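B-agarase (Saccharophagus degradans, PDB 4BQ2) hydrolyses beta-1,4 linkages of agarose as a family 50 exo-beta-agarase, probably releasing neoagarobiose units from chain ends. Local coordinates at residues A671-R676 against T726-M731; E678-Y683 against D733-V738; A696-Y701 against V718-V723. All coordinates share one frame; numbering follows the deposited sequence.

Contact 1 (A671-R676 against T726-M731)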
ATOM      1  N   ALA A 671      -1.279  10.144  15.152  1.00 15.43           N
ATOM      2  CA  ALA A 671      -2.281  10.608  16.133  1.00 14.81           C
ATOM      3  C   ALA A 671      -3.048  11.807  15.625  1.00 16.24           C
ATOM      4  O   ALA A 671      -4.113  12.121  16.157  1.00 16.32           O
ATOM      5  CB  ALA A 671      -1.599  10.963  17.440  1.00 14.15           C
ATOM      6  N   SER A 672      -2.504  12.472  14.597  1.00 15.93           N
ATOM      7  CA  SER A 672      -2.989  13.775  14.122  1.00 16.19           C
ATOM      8  C   SER A 672      -2.216  14.167  12.897  1.00 18.22           C
ATOM      9  O   SER A 672      -1.155  13.537  12.602  1.00 17.49           O
ATOM     10  CB  SER A 672      -2.775  14.861  15.201  1.00 17.00           C
ATOM     11  OG  SER A 672      -1.414  15.224  15.322  1.00 17.22           O
ATOM     12  N   GLN A 673      -2.676  15.223  12.202  1.00 17.29           N
ATOM     13  CA  GLN A 673      -1.938  15.692  11.017  1.00 17.10           C
ATOM     14  C   GLN A 673      -0.525  16.097  11.386  1.00 16.58           C
ATOM     15  O   GLN A 673       0.416  15.795  10.644  1.00 18.40           O
ATOM     16  CB  GLN A 673      -2.665  16.880  10.322  1.00 17.03           C
ATOM     17  CG  GLN A 673      -3.993  16.483   9.681  1.00 16.38           C
ATOM     18  CD  GLN A 673      -3.841  15.319   8.757  1.00 16.23           C
ATOM     19  OE1 GLN A 673      -4.619  14.327   8.809  1.00 18.57           O
ATOM     20  NE2 GLN A 673      -2.816  15.379   7.936  1.00 15.35           N
ATOM     21  N   ALA A 674      -0.352  16.771  12.531  1.00 16.48           N
ATOM     22  CA  ALA A 674       1.011  17.144  12.977  1.00 16.24           C
ATOM     23  C   ALA A 674       1.882  15.928  13.241  1.00 16.39           C
ATOM     24  O   ALA A 674       3.078  15.907  12.898  1.00 14.99           O
ATOM     25  CB  ALA A 674       0.996  18.042  14.209  1.00 16.20           C
ATOM     26  N   ASP A 675       1.299  14.929  13.890  1.00 18.49           N
ATOM     27  CA  ASP A 675       2.039  13.679  14.118  1.00 17.87           C
ATOM     28  C   ASP A 675       2.356  12.991  12.772  1.00 17.00           C
ATOM     29  O   ASP A 675       3.416  12.374  12.634  1.00 16.64           O
ATOM     30  CB  ASP A 675       1.230  12.787  15.061  1.00 18.32           C
ATOM     31  CG  ASP A 675       2.027  11.566  15.583  1.00 19.19           C
ATOM     32  OD1 ASP A 675       3.216  11.690  15.883  1.00 19.84           O
ATOM     33  OD2 ASP A 675       1.441  10.474  15.692  1.00 19.73           O
ATOM     34  N   ARG A 676       1.463  13.092  11.781  1.00 15.99           N
ATOM     35  CA  ARG A 676       1.757  12.553  10.441  1.00 16.08           C
ATOM     36  C   ARG A 676       3.042  13.176   9.933  1.00 15.65           C
ATOM     37  O   ARG A 676       3.921  12.457   9.408  1.00 13.52           O
ATOM     38  CB  ARG A 676       0.677  12.884   9.399  1.00 17.83           C
ATOM     39  CG  ARG A 676      -0.582  12.049   9.385  1.00 19.16           C
ATOM     40  CD  ARG A 676      -1.438  12.616   8.240  1.00 19.19           C
ATOM     41  NE  ARG A 676      -1.212  12.014   6.921  1.00 16.58           N
ATOM     42  CZ  ARG A 676      -1.505  12.577   5.746  1.00 16.24           C
ATOM     43  NH1 ARG A 676      -2.035  13.801   5.685  1.00 15.88           N
ATOM     44  NH2 ARG A 676      -1.330  11.885   4.613  1.00 15.09           N
ATOM     45  N   THR A 726      -6.865  20.520  -1.444  1.00 15.82           N
ATOM     46  CA  THR A 726      -6.241  21.444  -0.483  1.00 16.79           C
ATOM     47  C   THR A 726      -5.101  20.721   0.211  1.00 16.15           C
ATOM     48  O   THR A 726      -5.316  19.645   0.781  1.00 15.08           O
ATOM     49  CB  THR A 726      -7.246  21.951   0.590  1.00 18.82           C
ATOM     50  OG1 THR A 726      -8.335  22.613  -0.078  1.00 18.30           O
ATOM     51  CG2 THR A 726      -6.586  22.972   1.544  1.00 19.92           C
ATOM     52  N   PRO A 727      -3.906  21.325   0.207  1.00 14.94           N
ATOM     53  CA  PRO A 727      -2.771  20.628   0.817  1.00 14.72           C
ATOM     54  C   PRO A 727      -2.923  20.481   2.318  1.00 14.79           C
ATOM     55  O   PRO A 727      -3.422  21.388   2.971  1.00 13.90           O
ATOM     56  CB  PRO A 727      -1.611  21.568   0.554  1.00 14.80           C
ATOM     57  CG  PRO A 727      -1.993  22.238  -0.737  1.00 15.55           C
ATOM     58  CD  PRO A 727      -3.472  22.501  -0.565  1.00 15.07           C
ATOM     59  N   TYR A 728      -2.469  19.346   2.858  1.00 14.88           N
ATOM     60  CA  TYR A 728      -2.236  19.262   4.299  1.00 14.90           C
ATOM     61  C   TYR A 728      -0.966  20.011   4.565  1.00 15.88           C
ATOM     62  O   TYR A 728       0.110  19.531   4.200  1.00 15.81           O
ATOM     63  CB  TYR A 728      -2.038  17.815   4.712  1.00 14.88           C
ATOM     64  CG  TYR A 728      -3.278  16.974   4.553  1.00 14.34           C
ATOM     65  CD1 TYR A 728      -4.268  16.991   5.545  1.00 14.90           C
ATOM     66  CD2 TYR A 728      -3.489  16.193   3.414  1.00 14.56           C
ATOM     67  CE1 TYR A 728      -5.412  16.206   5.423  1.00 15.24           C
ATOM     68  CE2 TYR A 728      -4.644  15.410   3.278  1.00 15.36           C
ATOM     69  CZ  TYR A 728      -5.597  15.431   4.299  1.00 14.80           C
ATOM     70  OH  TYR A 728      -6.747  14.688   4.226  1.00 15.02           O
ATOM     71  N   GLN A 729      -1.061  21.179   5.206  1.00 16.55           N
ATOM     72  CA  GLN A 729       0.137  21.981   5.469  1.00 17.15           C
ATOM     73  C   GLN A 729       1.151  21.287   6.347  1.00 16.46           C
ATOM     74  O   GLN A 729       2.351  21.537   6.222  1.00 15.31           O
ATOM     75  CB  GLN A 729      -0.213  23.352   6.073  1.00 19.93           C
ATOM     76  CG  GLN A 729      -0.874  24.320   5.078  1.00 27.68           C
ATOM     77  CD  GLN A 729       0.073  24.854   3.990  1.00 33.79           C
ATOM     78  OE1 GLN A 729       1.310  24.765   4.093  1.00 38.43           O
ATOM     79  NE2 GLN A 729      -0.514  25.417   2.929  1.00 39.87           N
ATOM     80  N   GLU A 730       0.686  20.427   7.258  1.00 16.44           N
ATOM     81  CA  GLU A 730       1.626  19.635   8.099  1.00 17.02           C
ATOM     82  C   GLU A 730       2.523  18.750   7.223  1.00 16.08           C
ATOM     83  O   GLU A 730       3.685  18.520   7.551  1.00 17.57           O
ATOM     84  CB  GLU A 730       0.856  18.750   9.108  1.00 16.95           C
ATOM     85  CG  GLU A 730      -0.019  19.589  10.067  1.00 17.69           C
ATOM     86  CD  GLU A 730      -1.384  19.947   9.500  1.00 17.35           C
ATOM     87  OE1 GLU A 730      -1.670  19.703   8.298  1.00 17.61           O
ATOM     88  OE2 GLU A 730      -2.207  20.478  10.269  1.00 18.75           O
ATOM     89  N   MET A 731       1.979  18.236   6.123  1.00 16.16           N
ATOM     90  CA  MET A 731       2.762  17.346   5.242  1.00 15.79           C
ATOM     91  C   MET A 731       3.728  18.183   4.379  1.00 16.10           C
ATOM     92  O   MET A 731       4.919  17.829   4.203  1.00 15.91           O
ATOM     93  CB  MET A 731       1.835  16.474   4.376  1.00 16.10           C
ATOM     94  CG  MET A 731       1.038  15.402   5.135  1.00 16.06           C
ATOM     95  SD  MET A 731       2.014  14.463   6.354  1.00 18.21           S
ATOM     96  CE  MET A 731       3.284  13.799   5.302  1.00 16.36           C
TER
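Y728, the N-cap residue of helix 729-739, lays its ring face under the guanidinium of R676. NH1 sits 3.5 Å above the middle of the ring. The two planes stand at 84°, so the guanidinium meets the face with its edge. CZ lies 4.8 Å from the ring centroid in a cation-pi contact. Further bonds keep the arginine in place, NE to I655 O and NH2 to G719 O, while Y728 OH is held by D703. Next along, E730 lays CB and CG along the Q673-A674 backbone, CB resting 3.4 Å from Q673 O. The bend at chi2 (84°) folds its carboxylate back against Q673 CB. M731 finishes the contact. Its CG lies over one face of the R676 guanidinium, toward the rim, 3.5 Å from NH1. Chi2 (-45°) turns SD to within 3.7 Å of R676 CB, a good use of a soft, polarisable thioether beside a buried cation. Two neighbouring helices, one capped by S672 accepting from D675 N, thus meet at their N-terminal ends, on the face of the (beta/alpha)8 barrel where the strands end and such enzymes carry their active sites.

Contact 2 (E678-Y683 against D733-V738)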
ATOM      1  N   GLU A 678       5.522  14.672  11.731  1.00 16.21           N
ATOM      2  CA  GLU A 678       6.660  14.110  12.490  1.00 18.03           C
ATOM      3  C   GLU A 678       7.096  12.716  12.041  1.00 16.59           C
ATOM      4  O   GLU A 678       8.281  12.464  11.839  1.00 16.56           O
ATOM      5  CB  GLU A 678       6.334  14.107  13.987  1.00 22.07           C
ATOM      6  CG  GLU A 678       6.289  15.531  14.549  1.00 27.54           C
ATOM      7  CD  GLU A 678       7.624  16.263  14.418  1.00 34.60           C
ATOM      8  OE1 GLU A 678       8.686  15.608  14.561  1.00 38.37           O
ATOM      9  OE2 GLU A 678       7.636  17.500  14.167  1.00 40.89           O
ATOM     10  N   MET A 679       6.134  11.820  11.849  1.00 16.06           N
ATOM     11  CA  MET A 679       6.439  10.474  11.406  1.00 16.31           C
ATOM     12  C   MET A 679       7.034  10.459   9.989  1.00 16.31           C
ATOM     13  O   MET A 679       7.892   9.623   9.689  1.00 16.51           O
ATOM     14  CB  MET A 679       5.209   9.591  11.524  1.00 16.44           C
ATOM     15  CG  MET A 679       4.807   9.402  13.022  1.00 17.00           C
ATOM     16  SD  MET A 679       3.348   8.372  13.248  1.00 17.79           S
ATOM     17  CE  MET A 679       3.823   6.792  12.541  1.00 17.01           C
ATOM     18  N   TYR A 680       6.597  11.377   9.135  1.00 15.55           N
ATOM     19  CA  TYR A 680       7.192  11.501   7.783  1.00 16.24           C
ATOM     20  C   TYR A 680       8.687  11.808   7.884  1.00 16.88           C
ATOM     21  O   TYR A 680       9.527  11.198   7.198  1.00 16.10           O
ATOM     22  CB  TYR A 680       6.508  12.612   6.995  1.00 15.45           C
ATOM     23  CG  TYR A 680       7.122  12.895   5.630  1.00 16.79           C
ATOM     24  CD1 TYR A 680       8.200  13.766   5.474  1.00 15.81           C
ATOM     25  CD2 TYR A 680       6.564  12.328   4.485  1.00 16.42           C
ATOM     26  CE1 TYR A 680       8.730  14.024   4.219  1.00 15.81           C
ATOM     27  CE2 TYR A 680       7.075  12.586   3.225  1.00 15.63           C
ATOM     28  CZ  TYR A 680       8.159  13.417   3.105  1.00 16.68           C
ATOM     29  OH  TYR A 680       8.630  13.668   1.842  1.00 16.65           O
ATOM     30  N   LYS A 681       9.011  12.785   8.715  1.00 17.36           N
ATOM     31  CA  LYS A 681      10.393  13.170   8.947  1.00 18.21           C
ATOM     32  C   LYS A 681      11.262  12.026   9.487  1.00 18.92           C
ATOM     33  O   LYS A 681      12.421  11.858   9.066  1.00 18.43           O
ATOM     34  CB  LYS A 681      10.445  14.411   9.838  1.00 16.77           C
ATOM     35  CG  LYS A 681       9.971  15.671   9.095  1.00 16.62           C
ATOM     36  CD  LYS A 681      10.160  16.935   9.912  1.00 16.74           C
ATOM     37  CE  LYS A 681       9.306  16.951  11.171  1.00 18.06           C
ATOM     38  NZ  LYS A 681       9.275  18.342  11.647  1.00 17.49           N
ATOM     39  N   ASP A 682      10.687  11.214  10.367  1.00 18.22           N
ATOM     40  CA  ASP A 682      11.395  10.048  10.906  1.00 19.76           C
ATOM     41  C   ASP A 682      11.649   9.001   9.844  1.00 19.37           C
ATOM     42  O   ASP A 682      12.760   8.450   9.760  1.00 17.61           O
ATOM     43  CB  ASP A 682      10.614   9.355  12.030  1.00 19.91           C
ATOM     44  CG  ASP A 682      10.560  10.163  13.342  1.00 21.96           C
ATOM     45  OD1 ASP A 682      11.305  11.141  13.576  1.00 21.54           O
ATOM     46  OD2 ASP A 682       9.709   9.791  14.160  1.00 25.17           O
ATOM     47  N   TYR A 683      10.619   8.703   9.047  1.00 16.31           N
ATOM     48  CA  TYR A 683      10.796   7.771   7.970  1.00 16.21           C
ATOM     49  C   TYR A 683      11.892   8.220   7.002  1.00 15.39           C
ATOM     50  O   TYR A 683      12.793   7.445   6.668  1.00 15.11           O
ATOM     51  CB  TYR A 683       9.488   7.575   7.179  1.00 14.09           C
ATOM     52  CG  TYR A 683       9.538   6.417   6.222  1.00 14.31           C
ATOM     53  CD1 TYR A 683      10.176   6.530   4.954  1.00 14.07           C
ATOM     54  CD2 TYR A 683       8.934   5.215   6.543  1.00 13.59           C
ATOM     55  CE1 TYR A 683      10.219   5.442   4.072  1.00 13.77           C
ATOM     56  CE2 TYR A 683       8.957   4.154   5.666  1.00 13.92           C
ATOM     57  CZ  TYR A 683       9.623   4.267   4.431  1.00 14.36           C
ATOM     58  OH  TYR A 683       9.626   3.194   3.539  1.00 15.39           O
ATOM     59  N   ASP A 733       5.068  21.085   5.245  1.00 15.75           N
ATOM     60  CA  ASP A 733       6.181  21.482   6.077  1.00 15.70           C
ATOM     61  C   ASP A 733       7.176  20.350   6.272  1.00 15.85           C
ATOM     62  O   ASP A 733       8.385  20.580   6.157  1.00 16.92           O
ATOM     63  CB  ASP A 733       5.699  22.008   7.406  1.00 16.64           C
ATOM     64  CG  ASP A 733       6.791  22.684   8.149  1.00 16.84           C
ATOM     65  OD1 ASP A 733       7.086  23.827   7.810  1.00 17.41           O
ATOM     66  OD2 ASP A 733       7.388  22.047   9.027  1.00 18.34           O
ATOM     67  N   ALA A 734       6.674  19.127   6.521  1.00 15.45           N
ATOM     68  CA  ALA A 734       7.554  17.974   6.745  1.00 15.75           C
ATOM     69  C   ALA A 734       8.375  17.698   5.500  1.00 14.91           C
ATOM     70  O   ALA A 734       9.573  17.452   5.586  1.00 16.31           O
ATOM     71  CB  ALA A 734       6.748  16.741   7.172  1.00 15.43           C
ATOM     72  N   ALA A 735       7.740  17.783   4.337  1.00 15.25           N
ATOM     73  CA  ALA A 735       8.448  17.578   3.076  1.00 16.27           C
ATOM     74  C   ALA A 735       9.521  18.645   2.854  1.00 16.56           C
ATOM     75  O   ALA A 735      10.654  18.316   2.470  1.00 15.93           O
ATOM     76  CB  ALA A 735       7.468  17.504   1.902  1.00 15.80           C
ATOM     77  N   LYS A 736       9.199  19.898   3.129  1.00 17.04           N
ATOM     78  CA  LYS A 736      10.198  20.956   2.948  1.00 19.03           C
ATOM     79  C   LYS A 736      11.398  20.804   3.876  1.00 19.08           C
ATOM     80  O   LYS A 736      12.532  21.062   3.462  1.00 18.00           O
ATOM     81  CB  LYS A 736       9.596  22.361   3.084  1.00 18.68           C
ATOM     82  CG  LYS A 736       8.582  22.718   2.008  1.00 21.05           C
ATOM     83  CD  LYS A 736       8.153  24.171   2.227  1.00 22.45           C
ATOM     84  CE  LYS A 736       7.261  24.704   1.136  1.00 24.36           C
ATOM     85  NZ  LYS A 736       7.266  26.213   1.209  1.00 21.83           N
ATOM     86  N   GLU A 737      11.155  20.382   5.117  1.00 19.49           N
ATOM     87  CA  GLU A 737      12.237  20.186   6.091  1.00 21.00           C
ATOM     88  C   GLU A 737      13.204  19.104   5.638  1.00 20.72           C
ATOM     89  O   GLU A 737      14.439  19.255   5.729  1.00 21.18           O
ATOM     90  CB  GLU A 737      11.651  19.828   7.473  1.00 24.38           C
ATOM     91  CG  GLU A 737      10.974  21.019   8.192  1.00 32.21           C
ATOM     92  CD  GLU A 737      11.967  21.945   8.931  1.00 37.40           C
ATOM     93  OE1 GLU A 737      12.992  21.423   9.426  1.00 42.96           O
ATOM     94  OE2 GLU A 737      11.725  23.183   9.034  1.00 37.32           O
ATOM     95  N   VAL A 738      12.644  17.997   5.152  1.00 18.04           N
ATOM     96  CA  VAL A 738      13.452  16.883   4.665  1.00 18.11           C
ATOM     97  C   VAL A 738      14.163  17.263   3.370  1.00 19.32           C
ATOM     98  O   VAL A 738      15.384  17.007   3.207  1.00 19.09           O
ATOM     99  CB  VAL A 738      12.554  15.641   4.413  1.00 17.52           C
ATOM    100  CG1 VAL A 738      13.320  14.564   3.609  1.00 17.18           C
ATOM    101  CG2 VAL A 738      12.066  15.057   5.750  1.00 15.37           C
TER
HETATM  102  O   HOH W   1       7.517  19.512   9.762  1.00 19.01           O
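The methyl group of A734 is the small bump at the middle of this interface, set into the hollow between the side chains of Y680 and K681. It lies 3.7 Å from Y680 CD1 and 3.9 Å from K681 CG. Helices 678-683 and 733-738 run nearly side by side, their axes 8.9 Å apart at a crossing angle of -27°, and alanines at 734 and 735 let a tyrosine ring fit between backbones this close. A chi1 of 175°, which turns CG away from the backbone N, sends the Y680 ring across the neighbouring helix: CE1 approaches A735 CA at 3.7 Å, and V738 CG2 bears on the same ring carbon. V738 suits the place because its beta branch puts CG2 into the notch between Y680 CE1 and K681 CG. K681 closes the outer margin, its methylenes passing over A734 and reaching E737 CB, so that the ammonium group ends at the more polar border. There NZ forms a salt bridge with E678 OE2, met from above the carboxylate plane, and donates to a water 2.8 Å away, which in turn donates to D733 OD2. Around this pair, Y680 also packs against W698 of strand 693-699, F412 from a loop touches Y680 and A735, F720 lies against A735, and V738 continues onto M684 and I688 of helix 673-688, whose D682 reaches H178 in the CBM-like region.

Contact 3 (A696-Y701 against V718-V723)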
ATOM      1  N   ALA A 696      13.133   7.910  -2.123  1.00 14.91           N
ATOM      2  CA  ALA A 696      11.909   7.344  -1.525  1.00 15.90           C
ATOM      3  C   ALA A 696      10.712   8.156  -2.012  1.00 16.59           C
ATOM      4  O   ALA A 696      10.722   9.385  -1.918  1.00 18.65           O
ATOM      5  CB  ALA A 696      11.984   7.437  -0.007  1.00 14.84           C
ATOM      6  N   HIS A 697       9.698   7.462  -2.506  1.00 15.52           N
ATOM      7  CA  HIS A 697       8.457   8.089  -2.960  1.00 14.53           C
ATOM      8  C   HIS A 697       7.315   7.729  -1.991  1.00 14.40           C
ATOM      9  O   HIS A 697       7.193   6.600  -1.509  1.00 13.62           O
ATOM     10  CB  HIS A 697       8.092   7.638  -4.387  1.00 13.83           C
ATOM     11  CG  HIS A 697       8.997   8.186  -5.452  1.00 13.92           C
ATOM     12  ND1 HIS A 697       9.510   7.406  -6.472  1.00 14.80           N
ATOM     13  CD2 HIS A 697       9.480   9.441  -5.655  1.00 13.34           C
ATOM     14  CE1 HIS A 697      10.256   8.161  -7.264  1.00 14.36           C
ATOM     15  NE2 HIS A 697      10.264   9.398  -6.782  1.00 14.09           N
ATOM     16  N   TRP A 698       6.516   8.743  -1.700  1.00 14.37           N
ATOM     17  CA  TRP A 698       5.314   8.643  -0.858  1.00 13.48           C
ATOM     18  C   TRP A 698       4.103   8.291  -1.681  1.00 14.24           C
ATOM     19  O   TRP A 698       3.879   8.861  -2.788  1.00 12.91           O
ATOM     20  CB  TRP A 698       5.131  10.030  -0.212  1.00 13.34           C
ATOM     21  CG  TRP A 698       3.782  10.307   0.386  1.00 13.53           C
ATOM     22  CD1 TRP A 698       2.605  10.574  -0.283  1.00 13.82           C
ATOM     23  CD2 TRP A 698       3.482  10.335   1.763  1.00 14.52           C
ATOM     24  NE1 TRP A 698       1.578  10.788   0.625  1.00 13.69           N
ATOM     25  CE2 TRP A 698       2.092  10.635   1.891  1.00 14.33           C
ATOM     26  CE3 TRP A 698       4.249  10.134   2.923  1.00 13.68           C
ATOM     27  CZ2 TRP A 698       1.475  10.756   3.135  1.00 14.16           C
ATOM     28  CZ3 TRP A 698       3.630  10.235   4.147  1.00 14.18           C
ATOM     29  CH2 TRP A 698       2.265  10.578   4.248  1.00 14.39           C
ATOM     30  N   PHE A 699       3.315   7.345  -1.170  1.00 13.78           N
ATOM     31  CA  PHE A 699       2.071   6.947  -1.812  1.00 14.66           C
ATOM     32  C   PHE A 699       0.928   7.536  -0.978  1.00 15.29           C
ATOM     33  O   PHE A 699       0.711   7.073   0.150  1.00 15.53           O
ATOM     34  CB  PHE A 699       1.972   5.408  -1.823  1.00 14.85           C
ATOM     35  CG  PHE A 699       0.820   4.866  -2.645  1.00 14.38           C
ATOM     36  CD1 PHE A 699      -0.479   4.857  -2.127  1.00 13.54           C
ATOM     37  CD2 PHE A 699       1.035   4.354  -3.932  1.00 15.35           C
ATOM     38  CE1 PHE A 699      -1.538   4.341  -2.879  1.00 14.72           C
ATOM     39  CE2 PHE A 699      -0.027   3.848  -4.706  1.00 15.44           C
ATOM     40  CZ  PHE A 699      -1.325   3.857  -4.180  1.00 15.34           C
ATOM     41  N   GLN A 700       0.197   8.552  -1.459  1.00 15.12           N
ATOM     42  CA  GLN A 700       0.192   9.081  -2.826  1.00 14.34           C
ATOM     43  C   GLN A 700      -0.119  10.592  -2.787  1.00 14.09           C
ATOM     44  O   GLN A 700      -0.189  11.174  -1.722  1.00 14.43           O
ATOM     45  CB  GLN A 700      -0.881   8.338  -3.622  1.00 15.36           C
ATOM     46  CG  GLN A 700      -2.253   8.439  -2.917  1.00 15.14           C
ATOM     47  CD  GLN A 700      -3.353   7.680  -3.613  1.00 16.70           C
ATOM     48  OE1 GLN A 700      -3.128   6.955  -4.582  1.00 18.03           O
ATOM     49  NE2 GLN A 700      -4.560   7.842  -3.119  1.00 16.87           N
ATOM     50  N   TYR A 701      -0.335  11.218  -3.946  1.00 13.84           N
ATOM     51  CA  TYR A 701      -0.531  12.673  -4.016  1.00 14.30           C
ATOM     52  C   TYR A 701      -1.836  13.087  -3.291  1.00 13.97           C
ATOM     53  O   TYR A 701      -1.849  14.048  -2.529  1.00 12.86           O
ATOM     54  CB  TYR A 701      -0.585  13.077  -5.502  1.00 14.28           C
ATOM     55  CG  TYR A 701      -0.695  14.556  -5.826  1.00 14.63           C
ATOM     56  CD1 TYR A 701      -0.290  15.538  -4.938  1.00 13.05           C
ATOM     57  CD2 TYR A 701      -1.142  14.953  -7.101  1.00 15.02           C
ATOM     58  CE1 TYR A 701      -0.400  16.889  -5.272  1.00 14.48           C
ATOM     59  CE2 TYR A 701      -1.194  16.285  -7.462  1.00 14.31           C
ATOM     60  CZ  TYR A 701      -0.836  17.249  -6.548  1.00 14.13           C
ATOM     61  OH  TYR A 701      -0.909  18.593  -6.945  1.00 13.52           O
ATOM     62  N   VAL A 718      -3.948   9.303   2.874  1.00 16.36           N
ATOM     63  CA  VAL A 718      -2.574   9.109   2.473  1.00 16.34           C
ATOM     64  C   VAL A 718      -2.119  10.211   1.520  1.00 16.72           C
ATOM     65  O   VAL A 718      -1.037  10.115   0.942  1.00 15.26           O
ATOM     66  CB  VAL A 718      -2.349   7.690   1.910  1.00 15.43           C
ATOM     67  CG1 VAL A 718      -2.567   6.681   3.025  1.00 16.74           C
ATOM     68  CG2 VAL A 718      -3.263   7.391   0.730  1.00 17.35           C
ATOM     69  N   GLY A 719      -2.931  11.271   1.406  1.00 14.75           N
ATOM     70  CA  GLY A 719      -2.623  12.369   0.468  1.00 14.64           C
ATOM     71  C   GLY A 719      -1.738  13.447   1.066  1.00 14.86           C
ATOM     72  O   GLY A 719      -1.728  13.645   2.288  1.00 14.49           O
ATOM     73  N   PHE A 720      -0.975  14.117   0.201  1.00 14.26           N
ATOM     74  CA  PHE A 720      -0.483  15.472   0.507  1.00 14.12           C
ATOM     75  C   PHE A 720      -1.597  16.510   0.307  1.00 13.38           C
ATOM     76  O   PHE A 720      -1.524  17.601   0.846  1.00 13.79           O
ATOM     77  CB  PHE A 720       0.762  15.809  -0.343  1.00 14.35           C
ATOM     78  CG  PHE A 720       2.053  15.520   0.364  1.00 13.73           C
ATOM     79  CD1 PHE A 720       2.356  14.231   0.788  1.00 14.35           C
ATOM     80  CD2 PHE A 720       2.948  16.558   0.653  1.00 13.82           C
ATOM     81  CE1 PHE A 720       3.564  13.969   1.448  1.00 14.50           C
ATOM     82  CE2 PHE A 720       4.136  16.300   1.321  1.00 14.22           C
ATOM     83  CZ  PHE A 720       4.452  15.004   1.728  1.00 13.97           C
ATOM     84  N   VAL A 721      -2.626  16.150  -0.444  1.00 13.93           N
ATOM     85  CA  VAL A 721      -3.826  17.019  -0.572  1.00 14.57           C
ATOM     86  C   VAL A 721      -5.060  16.208  -0.276  1.00 15.08           C
ATOM     87  O   VAL A 721      -5.062  14.990  -0.478  1.00 14.94           O
ATOM     88  CB  VAL A 721      -3.951  17.676  -1.982  1.00 14.85           C
ATOM     89  CG1 VAL A 721      -2.712  18.534  -2.312  1.00 15.55           C
ATOM     90  CG2 VAL A 721      -4.200  16.645  -3.095  1.00 13.86           C
ATOM     91  N   ASP A 722      -6.136  16.879   0.147  1.00 14.56           N
ATOM     92  CA  ASP A 722      -7.392  16.182   0.392  1.00 15.35           C
ATOM     93  C   ASP A 722      -8.318  16.168  -0.855  1.00 15.20           C
ATOM     94  O   ASP A 722      -7.885  16.538  -1.962  1.00 14.56           O
ATOM     95  CB  ASP A 722      -8.040  16.758   1.670  1.00 15.20           C
ATOM     96  CG  ASP A 722      -8.675  18.121   1.472  1.00 16.31           C
ATOM     97  OD1 ASP A 722      -8.678  18.694   0.338  1.00 14.89           O
ATOM     98  OD2 ASP A 722      -9.236  18.619   2.501  1.00 16.07           O
ATOM     99  N   VAL A 723      -9.567  15.721  -0.697  1.00 14.43           N
ATOM    100  CA  VAL A 723     -10.498  15.577  -1.838  1.00 14.17           C
ATOM    101  C   VAL A 723     -10.837  16.924  -2.502  1.00 14.44           C
ATOM    102  O   VAL A 723     -11.247  16.964  -3.668  1.00 14.64           O
ATOM    103  CB  VAL A 723     -11.784  14.817  -1.410  1.00 14.66           C
ATOM    104  CG1 VAL A 723     -12.602  15.677  -0.471  1.00 13.54           C
ATOM    105  CG2 VAL A 723     -12.617  14.367  -2.611  1.00 13.96           C
TER
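Beyond the strand that carries A696, a cis peptide bond between F699 and Q700 brings the backbone alongside the irregular 718-723 segment, with the CA atoms of Y701 and G719 only 5.0 Å apart. Strand 693-699 pairs in parallel with both 280-287 and 648-652, as expected of a (beta/alpha)8 barrel, and the contact binds the segment that follows it to the later loop. Q700 N donates to V718 O at 3.1 Å, from above the carbonyl plane, and V721 N donates to Y701 O nearly along the C=O axis; F720 N adds a weak bond to that same oxygen. G719, having no beta carbon, suits the tight turn in which V721 O folds back near it. Among the side chains, F720 sets its edge against the face of W698 in a T-shaped pair, planes at 85° and CE1 3.6 Å from W698 CD2; the broad indole gives this edge a flat surface to rest on. V718 CG2 packs on Q700 CG, and V721 CG1 touches Y701 CE1, while Y701 OH is bonded to T403 and R406. W698 faces the 718-723 segment with its CG anti to the backbone N (chi1 164°), which brings the indole N-H between two carbonyls: NE1 donates weakly to V718 O at 2.7 Å, strongly bent at 129°, and weakly to Q700 O at 3.0 Å.

From the N terminus, the chain passes the first segments of contacts 1 and 2 in turn along helix 673-688, then runs through strand 693-699. Contact 3 closes the shortest loop, with 16 residues between 696-701 and 718-723, and is nested inside the larger loops closed by contact 1 and contact 2. These two cross, since their second segments, 726-731 and 733-738, follow in the same order as the first. Helix 673-688, the strand end and helix 729-739 are thereby tied together. At the joins, Y728 N lies 2.8 Å from F720 O, probably as a hydrogen bond, M731 CE packs on Y680 CD2, and Y680 CE2 rests against F720 CZ.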